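Local coordinates for protein toxin PAU_02230 (Photorhabdus asymbiotica subsp. asymbiotica ATCC 43949, PDB 6HV6) that acts as a bacterial toxin and, in the part modelled here, joins an antiparallel sheet flanked by helices to a largely helical region, at residues T186-Y191 against Y308-Y312; I68-F73 against M223-S227; M89-Y93 against R136-P140. The protein carries 1 engineered substitution. All blocks are in the same frame, centred on the assembly; numbering follows the deposited sequence.

How the contacts relate
Contact 1 lies close to the centre of the molecule with contact 2 packed beside it, their centres about 11 Å apart. Leu190 and Tyr191 of contact 1 lie against contact 2: Leu190 CD1 is 3.7 Å from Phe73 CZ, and Tyr191 CB is 3.5 Å from Tyr226 N. Contact 3 stands apart in the helical region, its centre about 30 Å from that of contact 1, with nearest atoms about 14 Å apart. Helix 144-176 runs between the two regions: Lys147 meets contact 3, whereas Ala163 and Ala167 press on contact 2 and Thr166 and Ala170 on contact 1. A 1,2-ethanediol is bound at Asn311 in contact 1, and another lies near Tyr93 in contact 3.

Contact 1. Residues T186-Y191 against Y308-Y312; sequences TPQNLY and YDPNY. With EDO (1,2-ethanediol), chain G.
The turn between strands 304-309 and 313-317 meets the start of helix 188-191, where Pro187 holds the N-cap position and lies beside the backbone of Tyr312. Two backbone bonds join them: Thr186 N to Tyr312 O (2.8 Å), prolonging the pairing of strand 182-185 with strand 313-317, and Gln188 N to Pro310 O (3.1 Å). The turn is shaped by Asp309: OD1 accepts from Asn311 N, which comes in from above the carboxylate plane, in an Asx turn; it is also bonded to His289 NE2. With chi1 at 65°, Gln188 CG sits between its own N and carbonyl carbon, passing over Pro310 O before the extended chain reaches Asn311. There NE2 donates to Asn311 OD1 (3.0 Å, 165°); the oxygen lies in the glutamine amide plane, but the two amide planes are turned 47° apart. NE2 also bonds Ser197 OG, while OE1 takes Glu198 N. Asn311 ND2 points almost straight at 1,2-ethanediol O1 (3.0 Å) and bonds Tyr334 OH as well. Beside the backbone bonds, one water donates to Thr186 O (2.8 Å) and Pro310 O (2.9 Å) and bonds the hydroxyls of Tyr191 and Tyr308. Two acceptors that share no proton are tied through a four-bonded water, and partners at both ends of each amide fix how Gln188 and Asn311 are flipped.

Contact 2. Residues I68-F73 against M223-S227; sequences ISGYKF and MGIYS
Met223, Ile68 and Phe73 meet on the close-packed inner side. The methionine chain bends at chi2 (60°), and its CE comes 3.8 Å from Ile68 CG2 and approaches Phe73 CZ at the ring edge. Higher up the same side chain, Met223 CG lies 3.8 Å from Tyr71 CD2. Leu190 and Ala167 close in on this inner side from other helices. Tyr226, its CG anti to the backbone N (chi1 -179°), reaches the hairpin and packs against both of its aromatic rings. It turns its edge to the face of Tyr71 in an offset edge-to-face pair, planes 76° apart, with Tyr71 CD1 3.5 Å from Tyr226 CD2, and takes Phe73 CZ over one of its own faces. The three rings are an aromatic cluster between a β-hairpin, closed by the type I' turn Ile68 to Tyr71, and the C-terminal part of helix 215-224 with the residues that follow. Equally close, Tyr71 OH shares a hydrogen bond with Ser227 OG (3.1 Å), which lies at the ring edge, and touches Gly224 CA (3.3 Å). Toward solvent the fit is slacker. Ser69, at the turn, adds just CB beside Met223 CG (4.0 Å); its OG is hydrogen-bonded to Leu185 O. Along the hairpin, a water bonded to Lys72 O makes a weak, 3.4 Å link to Tyr226 OH.

Contact 3. Residues M89-Y93 against R136-P140; sequences MALDY and RYISP
Met89 and Tyr137 lie alongside, each running toward the other's helix, the thioether chain of one beside the phenol of the other. Met89 CB sits in the plane of the Tyr137 ring at its edge, 3.9 Å from CE1. The chain then runs out straight through chi2 and bends at chi3 (42°), which carries CE back to the same ring, where it comes obliquely within 3.9 Å of CE1 and also touches the backbone at Tyr137 O (3.7 Å). At this bend the sulfur faces Ile138: SD is 3.8 Å from Ile138 CA and 4.0 Å from CB, the two side chains lying square to each other. Tyr137, with CG anti to its own N (chi1 -179°), reaches across to helix 80-93, and its OH settles against Ala90, 3.4 Å from CA and 3.6 Å from CB. No hydrogen bond joins the two segments, so van der Waals packing carries the contact.

The next shell holds the polar partners of Tyr137, Arg136 and Ser139. Tyr137 OH bonds Tyr110 OH, and the Tyr110 ring stacks on that of Tyr93, placing helix 101-115 beside both segments. Lys147, from the start of helix 144-176, donates NZ to Tyr137 O near the end of helix 130-138, while its side chain also touches Met89 and Tyr93. Met86 and Met154 pack on Tyr137 as well. Beyond the helix end, Asp141 OD1 receives both Arg136 NH1, in a salt bridge, and Ser139 OG, tying the helix to the connection into helix 144-176. Helices 80-93, 101-115, 130-138 and 144-176 thus gather around Tyr137 and Tyr110, consistent with a small helical bundle to which the long helix 144-176 contributes its first turns.

Contact 1. Residues T186-Y191 against Y308-Y312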
ATOM      1  N   THR A 186       3.671  -5.946   5.671  1.00 24.26           N
ATOM      2  CA  THR A 186       4.027  -4.522   5.588  1.00 24.36           C
ATOM      3  C   THR A 186       3.146  -3.869   4.525  1.00 25.27           C
ATOM      4  O   THR A 186       3.607  -3.516   3.438  1.00 27.77           O
ATOM      5  CB  THR A 186       5.509  -4.329   5.245  1.00 33.49           C
ATOM      6  OG1 THR A 186       5.800  -4.988   4.007  1.00 36.84           O
ATOM      7  CG2 THR A 186       6.421  -4.862   6.325  1.00 38.96           C
ATOM      8  N   PRO A 187       1.848  -3.730   4.804  1.00 27.27           N
ATOM      9  CA  PRO A 187       0.916  -3.218   3.781  1.00 25.50           C
ATOM     10  C   PRO A 187       1.183  -1.743   3.523  1.00 22.41           C
ATOM     11  O   PRO A 187       1.097  -0.922   4.441  1.00 25.08           O
ATOM     12  CB  PRO A 187      -0.469  -3.435   4.418  1.00 32.41           C
ATOM     13  CG  PRO A 187      -0.247  -4.330   5.597  1.00 30.84           C
ATOM     14  CD  PRO A 187       1.164  -4.099   6.052  1.00 28.80           C
ATOM     15  N   GLN A 188       1.501  -1.390   2.271  1.00 21.90           N
ATOM     16  CA  GLN A 188       1.963  -0.011   2.049  1.00 23.95           C
ATOM     17  C   GLN A 188       0.840   0.998   2.264  1.00 27.38           C
ATOM     18  O   GLN A 188       1.111   2.153   2.623  1.00 26.29           O
ATOM     19  CB  GLN A 188       2.577   0.172   0.657  1.00 22.33           C
ATOM     20  CG  GLN A 188       1.595  -0.022  -0.491  1.00 24.74           C
ATOM     21  CD  GLN A 188       2.133   0.450  -1.842  1.00 28.22           C
ATOM     22  OE1 GLN A 188       3.140   1.159  -1.915  1.00 25.76           O
ATOM     23  NE2 GLN A 188       1.444   0.075  -2.918  1.00 27.59           N
ATOM     24  N   ASN A 189      -0.422   0.591   2.079  1.00 26.54           N
ATOM     25  CA  ASN A 189      -1.518   1.527   2.342  1.00 25.73           C
ATOM     26  C   ASN A 189      -1.577   1.943   3.801  1.00 28.52           C
ATOM     27  O   ASN A 189      -2.083   3.030   4.114  1.00 33.04           O
ATOM     28  CB  ASN A 189      -2.844   0.920   1.893  1.00 29.63           C
ATOM     29  CG  ASN A 189      -2.982   0.944   0.397  1.00 41.78           C
ATOM     30  OD1 ASN A 189      -2.249   1.676  -0.278  1.00 43.98           O
ATOM     31  ND2 ASN A 189      -3.912   0.163  -0.140  1.00 47.04           N
ATOM     32  N   LEU A 190      -1.059   1.115   4.698  1.00 25.78           N
ATOM     33  CA  LEU A 190      -0.981   1.525   6.091  1.00 28.57           C
ATOM     34  C   LEU A 190       0.069   2.611   6.282  1.00 38.16           C
ATOM     35  O   LEU A 190      -0.209   3.657   6.869  1.00 39.72           O
ATOM     36  CB  LEU A 190      -0.663   0.319   6.972  1.00 26.71           C
ATOM     37  CG  LEU A 190      -1.838  -0.615   7.270  1.00 28.69           C
ATOM     38  CD1 LEU A 190      -1.394  -1.710   8.220  1.00 26.52           C
ATOM     39  CD2 LEU A 190      -2.973   0.188   7.867  1.00 32.36           C
ATOM     40  N   TYR A 191       1.287   2.382   5.802  1.00 32.74           N
ATOM     41  CA  TYR A 191       2.357   3.302   6.160  1.00 35.19           C
ATOM     42  C   TYR A 191       2.548   4.435   5.163  1.00 40.37           C
ATOM     43  O   TYR A 191       3.276   5.383   5.477  1.00 44.76           O
ATOM     44  CB  TYR A 191       3.685   2.553   6.368  1.00 30.79           C
ATOM     45  CG  TYR A 191       4.243   1.804   5.185  1.00 27.32           C
ATOM     46  CD1 TYR A 191       4.189   0.416   5.132  1.00 25.53           C
ATOM     47  CD2 TYR A 191       4.857   2.474   4.131  1.00 29.05           C
ATOM     48  CE1 TYR A 191       4.713  -0.277   4.074  1.00 27.53           C
ATOM     49  CE2 TYR A 191       5.375   1.784   3.062  1.00 24.13           C
ATOM     50  CZ  TYR A 191       5.297   0.409   3.043  1.00 26.16           C
ATOM     51  OH  TYR A 191       5.801  -0.292   1.987  1.00 25.79           O
ATOM     52  N   TYR A 308       7.111 -10.947  -2.649  1.00 23.18           N
ATOM     53  CA  TYR A 308       6.895  -9.655  -1.995  1.00 22.03           C
ATOM     54  C   TYR A 308       5.845  -8.883  -2.783  1.00 24.73           C
ATOM     55  O   TYR A 308       6.090  -8.487  -3.930  1.00 21.83           O
ATOM     56  CB  TYR A 308       8.187  -8.843  -1.909  1.00 24.29           C
ATOM     57  CG  TYR A 308       8.010  -7.406  -1.405  1.00 25.00           C
ATOM     58  CD1 TYR A 308       7.137  -7.110  -0.367  1.00 23.96           C
ATOM     59  CD2 TYR A 308       8.724  -6.358  -1.961  1.00 25.64           C
ATOM     60  CE1 TYR A 308       6.988  -5.813   0.113  1.00 19.75           C
ATOM     61  CE2 TYR A 308       8.568  -5.052  -1.488  1.00 18.89           C
ATOM     62  CZ  TYR A 308       7.705  -4.799  -0.462  1.00 24.33           C
ATOM     63  OH  TYR A 308       7.556  -3.517  -0.006  1.00 21.77           O
ATOM     64  N   ASP A 309       4.667  -8.695  -2.181  1.00 22.40           N
ATOM     65  CA  ASP A 309       3.666  -7.778  -2.722  1.00 21.51           C
ATOM     66  C   ASP A 309       3.650  -6.535  -1.853  1.00 19.93           C
ATOM     67  O   ASP A 309       3.185  -6.600  -0.703  1.00 21.33           O
ATOM     68  CB  ASP A 309       2.279  -8.417  -2.757  1.00 19.76           C
ATOM     69  CG  ASP A 309       1.217  -7.512  -3.390  1.00 23.94           C
ATOM     70  OD1 ASP A 309       1.472  -6.320  -3.626  1.00 21.47           O
ATOM     71  OD2 ASP A 309       0.114  -8.020  -3.675  1.00 24.98           O
ATOM     72  N   PRO A 310       4.147  -5.398  -2.350  1.00 19.79           N
ATOM     73  CA  PRO A 310       4.134  -4.157  -1.552  1.00 18.90           C
ATOM     74  C   PRO A 310       2.797  -3.807  -0.931  1.00 20.45           C
ATOM     75  O   PRO A 310       2.779  -3.117   0.091  1.00 19.89           O
ATOM     76  CB  PRO A 310       4.558  -3.101  -2.578  1.00 24.80           C
ATOM     77  CG  PRO A 310       5.528  -3.852  -3.464  1.00 18.16           C
ATOM     78  CD  PRO A 310       4.873  -5.222  -3.624  1.00 21.01           C
ATOM     79  N   ASN A 311       1.675  -4.254  -1.517  1.00 20.27           N
ATOM     80  CA  ASN A 311       0.373  -3.970  -0.918  1.00 23.12           C
ATOM     81  C   ASN A 311       0.151  -4.742   0.374  1.00 27.96           C
ATOM     82  O   ASN A 311      -0.691  -4.335   1.181  1.00 21.75           O
ATOM     83  CB  ASN A 311      -0.759  -4.301  -1.900  1.00 21.44           C
ATOM     84  CG  ASN A 311      -0.984  -3.207  -2.916  1.00 29.35           C
ATOM     85  OD1 ASN A 311      -0.657  -2.051  -2.670  1.00 29.56           O
ATOM     86  ND2 ASN A 311      -1.543  -3.566  -4.070  1.00 28.13           N
ATOM     87  N   TYR A 312       0.890  -5.835   0.590  1.00 21.18           N
ATOM     88  CA  TYR A 312       0.636  -6.717   1.727  1.00 21.76           C
ATOM     89  C   TYR A 312       1.879  -7.034   2.552  1.00 24.38           C
ATOM     90  O   TYR A 312       1.880  -6.850   3.774  1.00 25.39           O
ATOM     91  CB  TYR A 312       0.020  -8.021   1.239  1.00 20.67           C
ATOM     92  CG  TYR A 312      -1.326  -7.853   0.601  1.00 24.63           C
ATOM     93  CD1 TYR A 312      -2.471  -7.713   1.379  1.00 22.06           C
ATOM     94  CD2 TYR A 312      -1.460  -7.840  -0.788  1.00 28.86           C
ATOM     95  CE1 TYR A 312      -3.706  -7.572   0.793  1.00 31.88           C
ATOM     96  CE2 TYR A 312      -2.697  -7.698  -1.378  1.00 28.75           C
ATOM     97  CZ  TYR A 312      -3.815  -7.561  -0.582  1.00 34.00           C
ATOM     98  OH  TYR A 312      -5.062  -7.434  -1.159  1.00 35.99           O
TER
HETATM   99  C1  EDO G2206      -2.661  -1.789  -7.457  1.00 57.52           C
HETATM  100  O1  EDO G2206      -2.311  -1.477  -6.105  1.00 53.60           O
HETATM  101  C2  EDO G2206      -3.544  -3.028  -7.473  1.00 59.64           C
HETATM  102  O2  EDO G2206      -4.756  -2.749  -6.762  1.00 63.28           O
HETATM  103  O   HOH W   1       5.335  -2.977   1.351  1.00 20.97           O
HETATM  104  O   HOH W   2      -1.584  -1.939   1.194  1.00 28.65           O

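Contact 2. Residues I68-F73 against M223-S227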
ATOM      1  N   ILE A  68      -0.107  -5.444  13.352  1.00 33.32           N
ATOM      2  CA  ILE A  68       0.644  -5.595  12.108  1.00 36.64           C
ATOM      3  C   ILE A  68       2.064  -5.111  12.382  1.00 37.76           C
ATOM      4  O   ILE A  68       2.315  -3.899  12.448  1.00 36.86           O
ATOM      5  CB  ILE A  68       0.025  -4.810  10.946  1.00 38.15           C
ATOM      6  CG1 ILE A  68      -1.421  -5.235  10.698  1.00 37.98           C
ATOM      7  CG2 ILE A  68       0.867  -5.004   9.695  1.00 36.33           C
ATOM      8  CD1 ILE A  68      -1.548  -6.611  10.123  1.00 42.60           C
ATOM      9  N   SER A  69       2.994  -6.052  12.535  1.00 39.90           N
ATOM     10  CA  SER A  69       4.422  -5.756  12.677  1.00 40.90           C
ATOM     11  C   SER A  69       4.685  -4.751  13.794  1.00 38.75           C
ATOM     12  O   SER A  69       5.426  -3.779  13.640  1.00 42.19           O
ATOM     13  CB  SER A  69       5.008  -5.284  11.349  1.00 39.79           C
ATOM     14  OG  SER A  69       4.973  -6.349  10.399  1.00 39.75           O
ATOM     15  N   GLY A  70       4.068  -5.004  14.943  1.00 41.05           N
ATOM     16  CA  GLY A  70       4.270  -4.190  16.118  1.00 43.00           C
ATOM     17  C   GLY A  70       3.268  -3.072  16.307  1.00 37.63           C
ATOM     18  O   GLY A  70       3.212  -2.496  17.400  1.00 43.57           O
ATOM     19  N   TYR A  71       2.468  -2.754  15.293  1.00 34.01           N
ATOM     20  CA  TYR A  71       1.493  -1.673  15.377  1.00 36.79           C
ATOM     21  C   TYR A  71       0.102  -2.242  15.612  1.00 40.40           C
ATOM     22  O   TYR A  71      -0.347  -3.119  14.868  1.00 37.56           O
ATOM     23  CB  TYR A  71       1.505  -0.822  14.107  1.00 31.74           C
ATOM     24  CG  TYR A  71       2.786  -0.034  13.954  1.00 37.49           C
ATOM     25  CD1 TYR A  71       2.917   1.226  14.524  1.00 43.75           C
ATOM     26  CD2 TYR A  71       3.871  -0.563  13.275  1.00 34.71           C
ATOM     27  CE1 TYR A  71       4.086   1.948  14.398  1.00 48.05           C
ATOM     28  CE2 TYR A  71       5.050   0.154  13.144  1.00 40.01           C
ATOM     29  CZ  TYR A  71       5.148   1.412  13.707  1.00 47.49           C
ATOM     30  OH  TYR A  71       6.315   2.134  13.589  1.00 55.24           O
ATOM     31  N   LYS A  72      -0.575  -1.728  16.636  1.00 39.57           N
ATOM     32  CA  LYS A  72      -1.910  -2.183  16.997  1.00 40.76           C
ATOM     33  C   LYS A  72      -2.953  -1.347  16.271  1.00 42.76           C
ATOM     34  O   LYS A  72      -2.879  -0.115  16.266  1.00 47.01           O
ATOM     35  CB  LYS A  72      -2.121  -2.088  18.509  1.00 46.30           C
ATOM     36  CG  LYS A  72      -1.071  -2.833  19.319  1.00 59.32           C
ATOM     37  CD  LYS A  72      -1.646  -3.426  20.607  1.00 66.80           C
ATOM     38  CE  LYS A  72      -2.124  -2.356  21.573  1.00 71.98           C
ATOM     39  NZ  LYS A  72      -2.808  -2.952  22.762  1.00 78.75           N
ATOM     40  N   PHE A  73      -3.920  -2.016  15.654  1.00 37.52           N
ATOM     41  CA  PHE A  73      -5.039  -1.345  15.010  1.00 35.65           C
ATOM     42  C   PHE A  73      -6.313  -1.802  15.693  1.00 40.36           C
ATOM     43  O   PHE A  73      -6.597  -3.004  15.742  1.00 39.74           O
ATOM     44  CB  PHE A  73      -5.066  -1.629  13.511  1.00 34.29           C
ATOM     45  CG  PHE A  73      -3.837  -1.158  12.816  1.00 32.55           C
ATOM     46  CD1 PHE A  73      -2.695  -1.942  12.795  1.00 30.52           C
ATOM     47  CD2 PHE A  73      -3.791   0.097  12.246  1.00 32.23           C
ATOM     48  CE1 PHE A  73      -1.550  -1.504  12.178  1.00 29.86           C
ATOM     49  CE2 PHE A  73      -2.634   0.547  11.626  1.00 39.88           C
ATOM     50  CZ  PHE A  73      -1.514  -0.263  11.597  1.00 36.37           C
ATOM     51  N   MET A 223       7.452  -0.249   7.523  1.00 24.19           N
ATOM     52  CA  MET A 223       6.296  -0.140   8.404  1.00 24.19           C
ATOM     53  C   MET A 223       6.453   1.025   9.381  1.00 26.18           C
ATOM     54  O   MET A 223       5.466   1.680   9.734  1.00 28.37           O
ATOM     55  CB  MET A 223       6.105  -1.471   9.136  1.00 24.80           C
ATOM     56  CG  MET A 223       4.745  -1.671   9.719  1.00 37.50           C
ATOM     57  SD  MET A 223       3.391  -1.635   8.511  1.00 32.73           S
ATOM     58  CE  MET A 223       2.057  -1.414   9.685  1.00 33.85           C
ATOM     59  N   GLY A 224       7.683   1.331   9.799  1.00 23.10           N
ATOM     60  CA  GLY A 224       7.885   2.455  10.705  1.00 24.74           C
ATOM     61  C   GLY A 224       7.488   3.800  10.124  1.00 25.88           C
ATOM     62  O   GLY A 224       7.226   4.745  10.880  1.00 26.29           O
ATOM     63  N   ILE A 225       7.418   3.912   8.795  1.00 23.71           N
ATOM     64  CA  ILE A 225       6.908   5.145   8.188  1.00 22.55           C
ATOM     65  C   ILE A 225       5.495   5.453   8.676  1.00 28.58           C
ATOM     66  O   ILE A 225       5.081   6.624   8.706  1.00 27.77           O
ATOM     67  CB  ILE A 225       6.976   5.045   6.651  1.00 27.42           C
ATOM     68  CG1 ILE A 225       8.429   4.843   6.206  1.00 29.19           C
ATOM     69  CG2 ILE A 225       6.406   6.283   5.989  1.00 28.48           C
ATOM     70  CD1 ILE A 225       8.598   4.676   4.696  1.00 27.84           C
ATOM     71  N   TYR A 226       4.740   4.420   9.088  1.00 29.19           N
ATOM     72  CA  TYR A 226       3.433   4.640   9.706  1.00 30.90           C
ATOM     73  C   TYR A 226       3.516   5.635  10.856  1.00 28.59           C
ATOM     74  O   TYR A 226       2.577   6.401  11.086  1.00 26.86           O
ATOM     75  CB  TYR A 226       2.842   3.308  10.195  1.00 28.34           C
ATOM     76  CG  TYR A 226       1.471   3.456  10.827  1.00 34.22           C
ATOM     77  CD1 TYR A 226       0.350   3.742  10.049  1.00 35.87           C
ATOM     78  CD2 TYR A 226       1.298   3.315  12.194  1.00 41.59           C
ATOM     79  CE1 TYR A 226      -0.905   3.898  10.621  1.00 34.42           C
ATOM     80  CE2 TYR A 226       0.037   3.465  12.778  1.00 49.23           C
ATOM     81  CZ  TYR A 226      -1.056   3.751  11.984  1.00 45.23           C
ATOM     82  OH  TYR A 226      -2.300   3.901  12.559  1.00 54.87           O
ATOM     83  N   SER A 227       4.637   5.658  11.566  1.00 29.30           N
ATOM     84  CA  SER A 227       4.839   6.568  12.686  1.00 28.51           C
ATOM     85  C   SER A 227       5.232   7.984  12.278  1.00 32.16           C
ATOM     86  O   SER A 227       5.378   8.835  13.167  1.00 30.48           O
ATOM     87  CB  SER A 227       5.917   6.008  13.611  1.00 31.98           C
ATOM     88  OG  SER A 227       5.397   4.957  14.400  1.00 36.32           O
TER
HETATM   89  O   HOH W   3      -1.561   2.127  15.346  1.00 51.18           O

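Contact 3. Residues M89-Y93 against R136-P140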
ATOM      1  N   MET A  89     -21.400   9.104  -1.143  1.00 35.82           N
ATOM      2  CA  MET A  89     -21.679  10.532  -1.270  1.00 32.17           C
ATOM      3  C   MET A  89     -20.391  11.339  -1.347  1.00 37.63           C
ATOM      4  O   MET A  89     -20.314  12.331  -2.078  1.00 43.82           O
ATOM      5  CB  MET A  89     -22.532  11.005  -0.082  1.00 32.15           C
ATOM      6  CG  MET A  89     -23.912  10.384  -0.046  1.00 42.63           C
ATOM      7  SD  MET A  89     -24.920  10.969   1.337  1.00 43.90           S
ATOM      8  CE  MET A  89     -24.529  12.721   1.310  1.00 28.89           C
ATOM      9  N   ALA A  90     -19.368  10.932  -0.594  1.00 31.62           N
ATOM     10  CA  ALA A  90     -18.126  11.695  -0.576  1.00 31.74           C
ATOM     11  C   ALA A  90     -17.486  11.738  -1.951  1.00 35.56           C
ATOM     12  O   ALA A  90     -16.858  12.741  -2.313  1.00 37.84           O
ATOM     13  CB  ALA A  90     -17.157  11.109   0.447  1.00 32.48           C
ATOM     14  N   LEU A  91     -17.651  10.670  -2.735  1.00 37.54           N
ATOM     15  CA  LEU A  91     -17.151  10.650  -4.106  1.00 41.66           C
ATOM     16  C   LEU A  91     -17.860  11.675  -4.985  1.00 39.57           C
ATOM     17  O   LEU A  91     -17.252  12.215  -5.915  1.00 41.39           O
ATOM     18  CB  LEU A  91     -17.316   9.253  -4.695  1.00 47.62           C
ATOM     19  CG  LEU A  91     -16.596   8.116  -3.967  1.00 55.05           C
ATOM     20  CD1 LEU A  91     -16.907   6.791  -4.647  1.00 56.58           C
ATOM     21  CD2 LEU A  91     -15.091   8.360  -3.926  1.00 59.31           C
ATOM     22  N   ASP A  92     -19.136  11.959  -4.717  1.00 38.99           N
ATOM     23  CA  ASP A  92     -19.840  12.974  -5.493  1.00 44.43           C
ATOM     24  C   ASP A  92     -19.421  14.388  -5.111  1.00 47.12           C
ATOM     25  O   ASP A  92     -19.490  15.295  -5.948  1.00 46.85           O
ATOM     26  CB  ASP A  92     -21.349  12.835  -5.310  1.00 48.76           C
ATOM     27  CG  ASP A  92     -21.900  11.571  -5.939  1.00 60.29           C
ATOM     28  OD1 ASP A  92     -21.286  11.064  -6.903  1.00 62.36           O
ATOM     29  OD2 ASP A  92     -22.951  11.087  -5.467  1.00 62.25           O
ATOM     30  N   TYR A  93     -19.014  14.602  -3.859  1.00 40.46           N
ATOM     31  CA  TYR A  93     -18.611  15.927  -3.417  1.00 36.26           C
ATOM     32  C   TYR A  93     -17.135  16.218  -3.661  1.00 42.60           C
ATOM     33  O   TYR A  93     -16.711  17.359  -3.456  1.00 49.86           O
ATOM     34  CB  TYR A  93     -18.947  16.111  -1.935  1.00 31.78           C
ATOM     35  CG  TYR A  93     -20.413  16.389  -1.682  1.00 35.22           C
ATOM     36  CD1 TYR A  93     -20.937  17.663  -1.855  1.00 39.15           C
ATOM     37  CD2 TYR A  93     -21.272  15.378  -1.262  1.00 33.40           C
ATOM     38  CE1 TYR A  93     -22.279  17.926  -1.619  1.00 38.09           C
ATOM     39  CE2 TYR A  93     -22.613  15.624  -1.027  1.00 39.39           C
ATOM     40  CZ  TYR A  93     -23.114  16.900  -1.208  1.00 41.29           C
ATOM     41  OH  TYR A  93     -24.444  17.155  -0.974  1.00 37.08           O
ATOM     42  N   ARG A 136     -25.825  12.546  10.284  1.00 23.63           N
ATOM     43  CA  ARG A 136     -26.040  13.928   9.860  1.00 26.76           C
ATOM     44  C   ARG A 136     -25.434  14.174   8.480  1.00 29.06           C
ATOM     45  O   ARG A 136     -26.034  14.859   7.643  1.00 31.59           O
ATOM     46  CB  ARG A 136     -25.444  14.893  10.890  1.00 26.67           C
ATOM     47  CG  ARG A 136     -26.025  14.713  12.296  1.00 30.32           C
ATOM     48  CD  ARG A 136     -27.523  15.038  12.316  1.00 32.96           C
ATOM     49  NE  ARG A 136     -27.704  16.473  12.139  1.00 39.61           N
ATOM     50  CZ  ARG A 136     -28.452  17.030  11.192  1.00 43.44           C
ATOM     51  NH1 ARG A 136     -29.126  16.270  10.347  1.00 39.52           N
ATOM     52  NH2 ARG A 136     -28.534  18.353  11.106  1.00 47.53           N
ATOM     53  N   TYR A 137     -24.271  13.593   8.213  1.00 23.60           N
ATOM     54  CA  TYR A 137     -23.648  13.769   6.904  1.00 22.12           C
ATOM     55  C   TYR A 137     -24.570  13.268   5.803  1.00 27.83           C
ATOM     56  O   TYR A 137     -24.773  13.942   4.786  1.00 29.88           O
ATOM     57  CB  TYR A 137     -22.318  13.024   6.862  1.00 21.59           C
ATOM     58  CG  TYR A 137     -21.549  13.152   5.561  1.00 23.84           C
ATOM     59  CD1 TYR A 137     -21.923  12.439   4.417  1.00 28.11           C
ATOM     60  CD2 TYR A 137     -20.418  13.955   5.491  1.00 22.55           C
ATOM     61  CE1 TYR A 137     -21.187  12.547   3.232  1.00 30.86           C
ATOM     62  CE2 TYR A 137     -19.693  14.072   4.324  1.00 23.88           C
ATOM     63  CZ  TYR A 137     -20.074  13.375   3.200  1.00 26.91           C
ATOM     64  OH  TYR A 137     -19.317  13.517   2.046  1.00 33.82           O
ATOM     65  N   ILE A 138     -25.135  12.071   5.986  1.00 28.44           N
ATOM     66  CA  ILE A 138     -25.940  11.489   4.922  1.00 31.98           C
ATOM     67  C   ILE A 138     -27.349  12.051   4.889  1.00 31.80           C
ATOM     68  O   ILE A 138     -28.076  11.789   3.928  1.00 37.13           O
ATOM     69  CB  ILE A 138     -25.970   9.952   5.031  1.00 28.67           C
ATOM     70  CG1 ILE A 138     -26.686   9.485   6.287  1.00 39.67           C
ATOM     71  CG2 ILE A 138     -24.551   9.397   5.034  1.00 30.84           C
ATOM     72  CD1 ILE A 138     -26.682   7.975   6.424  1.00 41.92           C
ATOM     73  N   SER A 139     -27.748  12.830   5.893  1.00 31.03           N
ATOM     74  CA  SER A 139     -29.102  13.371   5.917  1.00 33.56           C
ATOM     75  C   SER A 139     -29.234  14.486   4.884  1.00 31.64           C
ATOM     76  O   SER A 139     -28.287  15.241   4.655  1.00 34.20           O
ATOM     77  CB  SER A 139     -29.444  13.918   7.304  1.00 38.22           C
ATOM     78  OG  SER A 139     -30.704  14.581   7.300  1.00 39.63           O
ATOM     79  N   PRO A 140     -30.408  14.638   4.267  1.00 33.26           N
ATOM     80  CA  PRO A 140     -30.566  15.703   3.275  1.00 34.86           C
ATOM     81  C   PRO A 140     -30.725  17.088   3.879  1.00 37.19           C
ATOM     82  O   PRO A 140     -30.695  18.071   3.129  1.00 36.08           O
ATOM     83  CB  PRO A 140     -31.827  15.287   2.505  1.00 39.51           C
ATOM     84  CG  PRO A 140     -32.592  14.477   3.459  1.00 38.71           C
ATOM     85  CD  PRO A 140     -31.594  13.769   4.340  1.00 36.93           C
TER